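Molybdopterin-guanine dinucleotide biosynthesis protein A (MobA) (PDB 3NGW) probably transfers a guanylyl group from GTP to molybdopterin during molybdenum cofactor biosynthesis, as a nucleotidyltransferase of the GT-A type. Local coordinates at residues D92-L104 / L166-N180. Residues are numbered along the deposited sequence; the frame is centred on the assembly and turned at random.
Sequences DMPFVKPEVLEHL and LRKFDKELISFFNIN
Ser175 OG is gripped from two directions: it accepts the backbone N-H of Lys97 (N to OG 2.9 Å) and donates to Asp170 OD1, the OG–OD1 separation being 2.7 Å. That same OD1 also takes Ser175 N nearly along its C-O axis, whereas the hydroxyl comes from above the carboxylate plane. With its CG anti to the backbone N (chi1 -172°), Asp170 turns this oxygen back toward the chain beyond its own beta turn, and the relay ends at the N-cap residue of helix 98-111. The CG2 methyl of Val100 covers the hydroxyl, reaching OG at 3.6 Å.

Farther along the helix, the His103 and Phe169 rings meet obliquely, centroids 4.5 Å apart and planes at 39°, while Leu166 CD2 meets the imidazole edge at CD2. Tyr161 holds the NE2 end. With alanine at His103, the Tyr161 hydroxyl would probably lose this mate, and Phe169 the imidazole that packs against it.

Beyond Ser175 the chains run on together. A water accepts from Phe95 N and lies within bonding distance of Ile174 O and of Phe177 O, the latter at 2.6 Å. The CD2-CE2 edge of Phe95 runs against CD1 of Phe177 (CE2 to CD1 3.5 Å, planes 35° apart), with Ile191 of helix 182-194 against Phe95. Ile179 N then donates to Asp92 O at 2.9 Å, and Asp92 OD2 pairs with Lys18. The Asp170–Ser175–Lys97 bonds and the one between Ile179 and Asp92 are thus likely to fix how the loop after strand 86-90 aligns with the one that leads, at Asn180, toward the calcium-binding Asp184.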
loop_
_atom_site.group_PDB
_atom_site.type_symbol
_atom_site.label_atom_id
_atom_site.label_comp_id
_atom_site.label_asym_id
_atom_site.label_seq_id
_atom_site.Cartn_x
_atom_site.Cartn_y
_atom_site.Cartn_z
ATOM N N ASP A 92 -4.601 -1.898 -4.621
ATOM C CA ASP A 92 -4.436 -2.533 -5.923
ATOM C C ASP A 92 -4.016 -3.992 -5.795
ATOM O O ASP A 92 -4.138 -4.764 -6.745
ATOM C CB ASP A 92 -3.394 -1.785 -6.761
ATOM C CG ASP A 92 -3.696 -0.301 -6.892
ATOM O OD1 ASP A 92 -3.726 0.405 -5.857
ATOM O OD2 ASP A 92 -3.897 0.167 -8.033
HETATM N N MSE A 93 -3.507 -4.363 -4.627
HETATM C CA MSE A 93 -3.084 -5.736 -4.365
HETATM C C MSE A 93 -4.036 -6.323 -3.314
HETATM O O MSE A 93 -3.785 -6.223 -2.115
HETATM C CB MSE A 93 -1.637 -5.737 -3.853
HETATM C CG MSE A 93 -0.611 -5.371 -4.918
HETATM SE SE MSE A 93 1.194 -5.056 -4.267
HETATM C CE MSE A 93 1.177 -3.114 -4.240
ATOM N N PRO A 94 -5.144 -6.937 -3.755
ATOM C CA PRO A 94 -6.133 -7.526 -2.847
ATOM C C PRO A 94 -5.800 -8.903 -2.283
ATOM O O PRO A 94 -6.486 -9.374 -1.379
ATOM C CB PRO A 94 -7.379 -7.577 -3.707
ATOM C CG PRO A 94 -6.803 -7.998 -5.013
ATOM C CD PRO A 94 -5.606 -7.059 -5.148
ATOM N N PHE A 95 -4.761 -9.546 -2.811
ATOM C CA PHE A 95 -4.389 -10.878 -2.347
ATOM C C PHE A 95 -3.181 -10.908 -1.433
ATOM O O PHE A 95 -2.619 -11.975 -1.196
ATOM C CB PHE A 95 -4.130 -11.791 -3.543
ATOM C CG PHE A 95 -5.272 -11.856 -4.500
ATOM C CD1 PHE A 95 -6.549 -12.179 -4.049
ATOM C CD2 PHE A 95 -5.083 -11.573 -5.846
ATOM C CE1 PHE A 95 -7.625 -12.228 -4.927
ATOM C CE2 PHE A 95 -6.147 -11.619 -6.735
ATOM C CZ PHE A 95 -7.425 -11.944 -6.273
ATOM N N VAL A 96 -2.782 -9.749 -0.918
ATOM C CA VAL A 96 -1.629 -9.687 -0.039
ATOM C C VAL A 96 -1.780 -10.615 1.148
ATOM O O VAL A 96 -2.848 -10.699 1.749
ATOM C CB VAL A 96 -1.389 -8.271 0.491
ATOM C CG1 VAL A 96 -0.328 -8.309 1.580
ATOM C CG2 VAL A 96 -0.943 -7.360 -0.645
ATOM N N LYS A 97 -0.700 -11.317 1.474
ATOM C CA LYS A 97 -0.697 -12.234 2.602
ATOM C C LYS A 97 -0.140 -11.568 3.851
ATOM O O LYS A 97 0.989 -11.077 3.863
ATOM C CB LYS A 97 0.099 -13.498 2.264
ATOM C CG LYS A 97 -0.765 -14.557 1.600
ATOM C CD LYS A 97 -0.043 -15.873 1.396
ATOM C CE LYS A 97 -1.032 -17.044 1.469
ATOM N NZ LYS A 97 -2.251 -16.833 0.608
ATOM N N PRO A 98 -0.944 -11.537 4.924
ATOM C CA PRO A 98 -0.551 -10.927 6.198
ATOM C C PRO A 98 0.791 -11.443 6.698
ATOM O O PRO A 98 1.547 -10.704 7.324
ATOM C CB PRO A 98 -1.710 -11.295 7.124
ATOM C CG PRO A 98 -2.888 -11.310 6.184
ATOM C CD PRO A 98 -2.315 -12.077 5.003
ATOM N N GLU A 99 1.084 -12.707 6.413
ATOM C CA GLU A 99 2.344 -13.291 6.836
ATOM C C GLU A 99 3.482 -12.532 6.172
ATOM O O GLU A 99 4.508 -12.272 6.802
ATOM C CB GLU A 99 2.439 -14.771 6.447
ATOM C CG GLU A 99 1.181 -15.617 6.708
ATOM C CD GLU A 99 0.094 -15.404 5.651
ATOM O OE1 GLU A 99 -0.675 -14.423 5.765
ATOM O OE2 GLU A 99 0.024 -16.216 4.697
ATOM N N VAL A 100 3.296 -12.187 4.896
ATOM C CA VAL A 100 4.308 -11.449 4.135
ATOM C C VAL A 100 4.538 -10.088 4.788
ATOM O O VAL A 100 5.683 -9.683 5.029
ATOM C CB VAL A 100 3.889 -11.235 2.644
ATOM C CG1 VAL A 100 4.904 -10.339 1.938
ATOM C CG2 VAL A 100 3.804 -12.574 1.920
ATOM N N LEU A 101 3.446 -9.395 5.105
ATOM C CA LEU A 101 3.538 -8.079 5.733
ATOM C C LEU A 101 4.216 -8.153 7.087
ATOM O O LEU A 101 5.118 -7.368 7.388
ATOM C CB LEU A 101 2.145 -7.458 5.884
ATOM C CG LEU A 101 1.589 -6.764 4.632
ATOM C CD1 LEU A 101 0.141 -6.378 4.848
ATOM C CD2 LEU A 101 2.427 -5.529 4.325
ATOM N N GLU A 102 3.773 -9.097 7.907
ATOM C CA GLU A 102 4.339 -9.274 9.235
ATOM C C GLU A 102 5.861 -9.418 9.113
ATOM O O GLU A 102 6.621 -8.789 9.849
ATOM C CB GLU A 102 3.730 -10.516 9.895
ATOM C CG GLU A 102 3.504 -10.362 11.389
ATOM C CD GLU A 102 2.035 -10.216 11.761
ATOM O OE1 GLU A 102 1.741 -9.489 12.741
ATOM O OE2 GLU A 102 1.177 -10.842 11.092
ATOM N N HIS A 103 6.306 -10.234 8.166
ATOM C CA HIS A 103 7.734 -10.433 7.964
ATOM C C HIS A 103 8.423 -9.116 7.596
ATOM O O HIS A 103 9.414 -8.734 8.218
ATOM C CB HIS A 103 7.969 -11.470 6.867
ATOM C CG HIS A 103 9.413 -11.791 6.638
ATOM N ND1 HIS A 103 10.216 -12.354 7.608
ATOM C CD2 HIS A 103 10.202 -11.619 5.551
ATOM C CE1 HIS A 103 11.436 -12.511 7.130
ATOM N NE2 HIS A 103 11.455 -12.073 5.883
ATOM N N LEU A 104 7.890 -8.421 6.590
ATOM C CA LEU A 104 8.462 -7.154 6.147
ATOM C C LEU A 104 8.632 -6.149 7.284
ATOM O O LEU A 104 9.676 -5.503 7.391
ATOM C CB LEU A 104 7.600 -6.544 5.034
ATOM C CG LEU A 104 7.627 -7.292 3.694
ATOM C CD1 LEU A 104 6.723 -6.610 2.678
ATOM C CD2 LEU A 104 9.070 -7.341 3.179
ATOM N N LEU A 166 10.657 -14.299 0.268
ATOM C CA LEU A 166 9.276 -14.187 0.733
ATOM C C LEU A 166 8.387 -15.354 0.317
ATOM O O LEU A 166 7.253 -15.463 0.782
ATOM C CB LEU A 166 8.659 -12.878 0.226
ATOM C CG LEU A 166 9.337 -11.578 0.666
ATOM C CD1 LEU A 166 8.764 -10.415 -0.128
ATOM C CD2 LEU A 166 9.139 -11.368 2.163
ATOM N N ARG A 167 8.893 -16.224 -0.551
ATOM C CA ARG A 167 8.101 -17.366 -1.015
ATOM C C ARG A 167 7.725 -18.342 0.102
ATOM O O ARG A 167 6.763 -19.106 -0.025
ATOM C CB ARG A 167 8.835 -18.116 -2.133
ATOM C CG ARG A 167 8.816 -17.407 -3.480
ATOM C CD ARG A 167 9.450 -18.265 -4.562
ATOM N NE ARG A 167 9.419 -17.637 -5.886
ATOM C CZ ARG A 167 8.321 -17.471 -6.621
ATOM N NH1 ARG A 167 7.145 -17.885 -6.170
ATOM N NH2 ARG A 167 8.403 -16.900 -7.817
ATOM N N LYS A 168 8.483 -18.315 1.193
ATOM C CA LYS A 168 8.204 -19.188 2.327
ATOM C C LYS A 168 6.910 -18.746 3.013
ATOM O O LYS A 168 6.312 -19.496 3.786
ATOM C CB LYS A 168 9.371 -19.159 3.324
ATOM C CG LYS A 168 9.847 -17.757 3.681
ATOM C CD LYS A 168 11.013 -17.765 4.666
ATOM C CE LYS A 168 10.600 -18.316 6.024
ATOM N NZ LYS A 168 11.645 -18.101 7.073
ATOM N N PHE A 169 6.477 -17.527 2.712
ATOM C CA PHE A 169 5.260 -16.978 3.292
ATOM C C PHE A 169 4.187 -16.902 2.227
ATOM O O PHE A 169 3.000 -16.883 2.537
ATOM C CB PHE A 169 5.523 -15.576 3.834
ATOM C CG PHE A 169 6.624 -15.513 4.849
ATOM C CD1 PHE A 169 6.485 -16.137 6.088
ATOM C CD2 PHE A 169 7.795 -14.810 4.578
ATOM C CE1 PHE A 169 7.497 -16.057 7.047
ATOM C CE2 PHE A 169 8.813 -14.723 5.526
ATOM C CZ PHE A 169 8.665 -15.347 6.766
ATOM N N ASP A 170 4.621 -16.853 0.970
ATOM C CA ASP A 170 3.709 -16.773 -0.164
ATOM C C ASP A 170 4.257 -17.567 -1.346
ATOM O O ASP A 170 5.062 -17.057 -2.126
ATOM C CB ASP A 170 3.508 -15.310 -0.563
ATOM C CG ASP A 170 2.431 -15.136 -1.613
ATOM O OD1 ASP A 170 2.125 -13.978 -1.952
ATOM O OD2 ASP A 170 1.892 -16.151 -2.099
ATOM N N LYS A 171 3.811 -18.816 -1.465
ATOM C CA LYS A 171 4.239 -19.732 -2.528
ATOM C C LYS A 171 4.345 -19.127 -3.924
ATOM O O LYS A 171 5.400 -19.192 -4.555
ATOM C CB LYS A 171 3.291 -20.937 -2.592
ATOM C CG LYS A 171 3.672 -22.125 -1.706
ATOM C CD LYS A 171 4.592 -23.120 -2.434
ATOM C CE LYS A 171 3.887 -23.815 -3.607
ATOM N NZ LYS A 171 4.748 -24.828 -4.286
ATOM N N GLU A 172 3.247 -18.556 -4.406
ATOM C CA GLU A 172 3.216 -17.970 -5.741
ATOM C C GLU A 172 3.397 -16.453 -5.749
ATOM O O GLU A 172 3.221 -15.806 -6.785
ATOM C CB GLU A 172 1.896 -18.330 -6.420
ATOM C CG GLU A 172 1.571 -19.814 -6.373
ATOM C CD GLU A 172 0.102 -20.108 -6.644
ATOM O OE1 GLU A 172 -0.280 -21.299 -6.619
ATOM O OE2 GLU A 172 -0.674 -19.152 -6.878
ATOM N N LEU A 173 3.758 -15.891 -4.601
ATOM C CA LEU A 173 3.956 -14.453 -4.487
ATOM C C LEU A 173 2.732 -13.700 -5.004
ATOM O O LEU A 173 2.853 -12.637 -5.615
ATOM C CB LEU A 173 5.198 -14.028 -5.271
ATOM C CG LEU A 173 6.503 -14.715 -4.872
ATOM C CD1 LEU A 173 7.625 -14.176 -5.724
ATOM C CD2 LEU A 173 6.790 -14.479 -3.391
ATOM N N ILE A 174 1.555 -14.262 -4.750
ATOM C CA ILE A 174 0.295 -13.671 -5.176
ATOM C C ILE A 174 0.088 -12.312 -4.504
ATOM O O ILE A 174 -0.704 -11.496 -4.967
ATOM C CB ILE A 174 -0.891 -14.634 -4.857
ATOM C CG1 ILE A 174 -2.156 -14.168 -5.572
ATOM C CG2 ILE A 174 -1.105 -14.726 -3.355
ATOM C CD1 ILE A 174 -2.033 -14.189 -7.083
ATOM N N SER A 175 0.822 -12.065 -3.424
ATOM C CA SER A 175 0.718 -10.803 -2.700
ATOM C C SER A 175 1.083 -9.601 -3.581
ATOM O O SER A 175 0.660 -8.476 -3.312
ATOM C CB SER A 175 1.641 -10.820 -1.470
ATOM O OG SER A 175 1.285 -11.825 -0.545
ATOM N N PHE A 176 1.857 -9.857 -4.633
ATOM C CA PHE A 176 2.334 -8.816 -5.548
ATOM C C PHE A 176 1.463 -8.573 -6.774
ATOM O O PHE A 176 1.749 -7.698 -7.590
ATOM C CB PHE A 176 3.764 -9.156 -5.974
ATOM C CG PHE A 176 4.753 -9.065 -4.852
ATOM C CD1 PHE A 176 5.279 -7.833 -4.477
ATOM C CD2 PHE A 176 5.095 -10.191 -4.114
ATOM C CE1 PHE A 176 6.137 -7.715 -3.377
ATOM C CE2 PHE A 176 5.949 -10.088 -3.014
ATOM C CZ PHE A 176 6.470 -8.843 -2.641
ATOM N N PHE A 177 0.396 -9.345 -6.898
ATOM C CA PHE A 177 -0.514 -9.207 -8.018
ATOM C C PHE A 177 -1.268 -7.884 -7.926
ATOM O O PHE A 177 -1.944 -7.603 -6.937
ATOM C CB PHE A 177 -1.476 -10.393 -8.024
ATOM C CG PHE A 177 -2.573 -10.283 -9.032
ATOM C CD1 PHE A 177 -3.829 -9.827 -8.663
ATOM C CD2 PHE A 177 -2.349 -10.618 -10.357
ATOM C CE1 PHE A 177 -4.844 -9.706 -9.602
ATOM C CE2 PHE A 177 -3.359 -10.499 -11.297
ATOM C CZ PHE A 177 -4.607 -10.044 -10.921
ATOM N N ASN A 178 -1.143 -7.065 -8.965
ATOM C CA ASN A 178 -1.811 -5.774 -8.990
ATOM C C ASN A 178 -2.987 -5.768 -9.950
ATOM O O ASN A 178 -2.985 -6.484 -10.949
ATOM C CB ASN A 178 -0.819 -4.681 -9.409
ATOM C CG ASN A 178 0.047 -4.192 -8.256
ATOM O OD1 ASN A 178 -0.289 -3.216 -7.584
ATOM N ND2 ASN A 178 1.160 -4.873 -8.019
ATOM N N ILE A 179 -3.992 -4.960 -9.636
ATOM C CA ILE A 179 -5.155 -4.818 -10.500
ATOM C C ILE A 179 -5.196 -3.395 -11.039
ATOM O O ILE A 179 -5.543 -2.465 -10.311
ATOM C CB ILE A 179 -6.469 -5.049 -9.756
ATOM C CG1 ILE A 179 -6.528 -6.476 -9.215
ATOM C CG2 ILE A 179 -7.640 -4.771 -10.692
ATOM C CD1 ILE A 179 -7.838 -6.803 -8.519
ATOM N N ASN A 180 -4.844 -3.220 -12.311
ATOM C CA ASN A 180 -4.853 -1.885 -12.911
ATOM C C ASN A 180 -5.594 -1.808 -14.245
ATOM O O ASN A 180 -6.148 -0.765 -14.586
ATOM C CB ASN A 180 -3.419 -1.385 -13.134
ATOM C CG ASN A 180 -2.607 -1.327 -11.850
ATOM O OD1 ASN A 180 -2.269 -2.358 -11.266
ATOM N ND2 ASN A 180 -2.291 -0.114 -11.401
HETATM O O HOH W 1 -2.155 -8.915 -4.727
#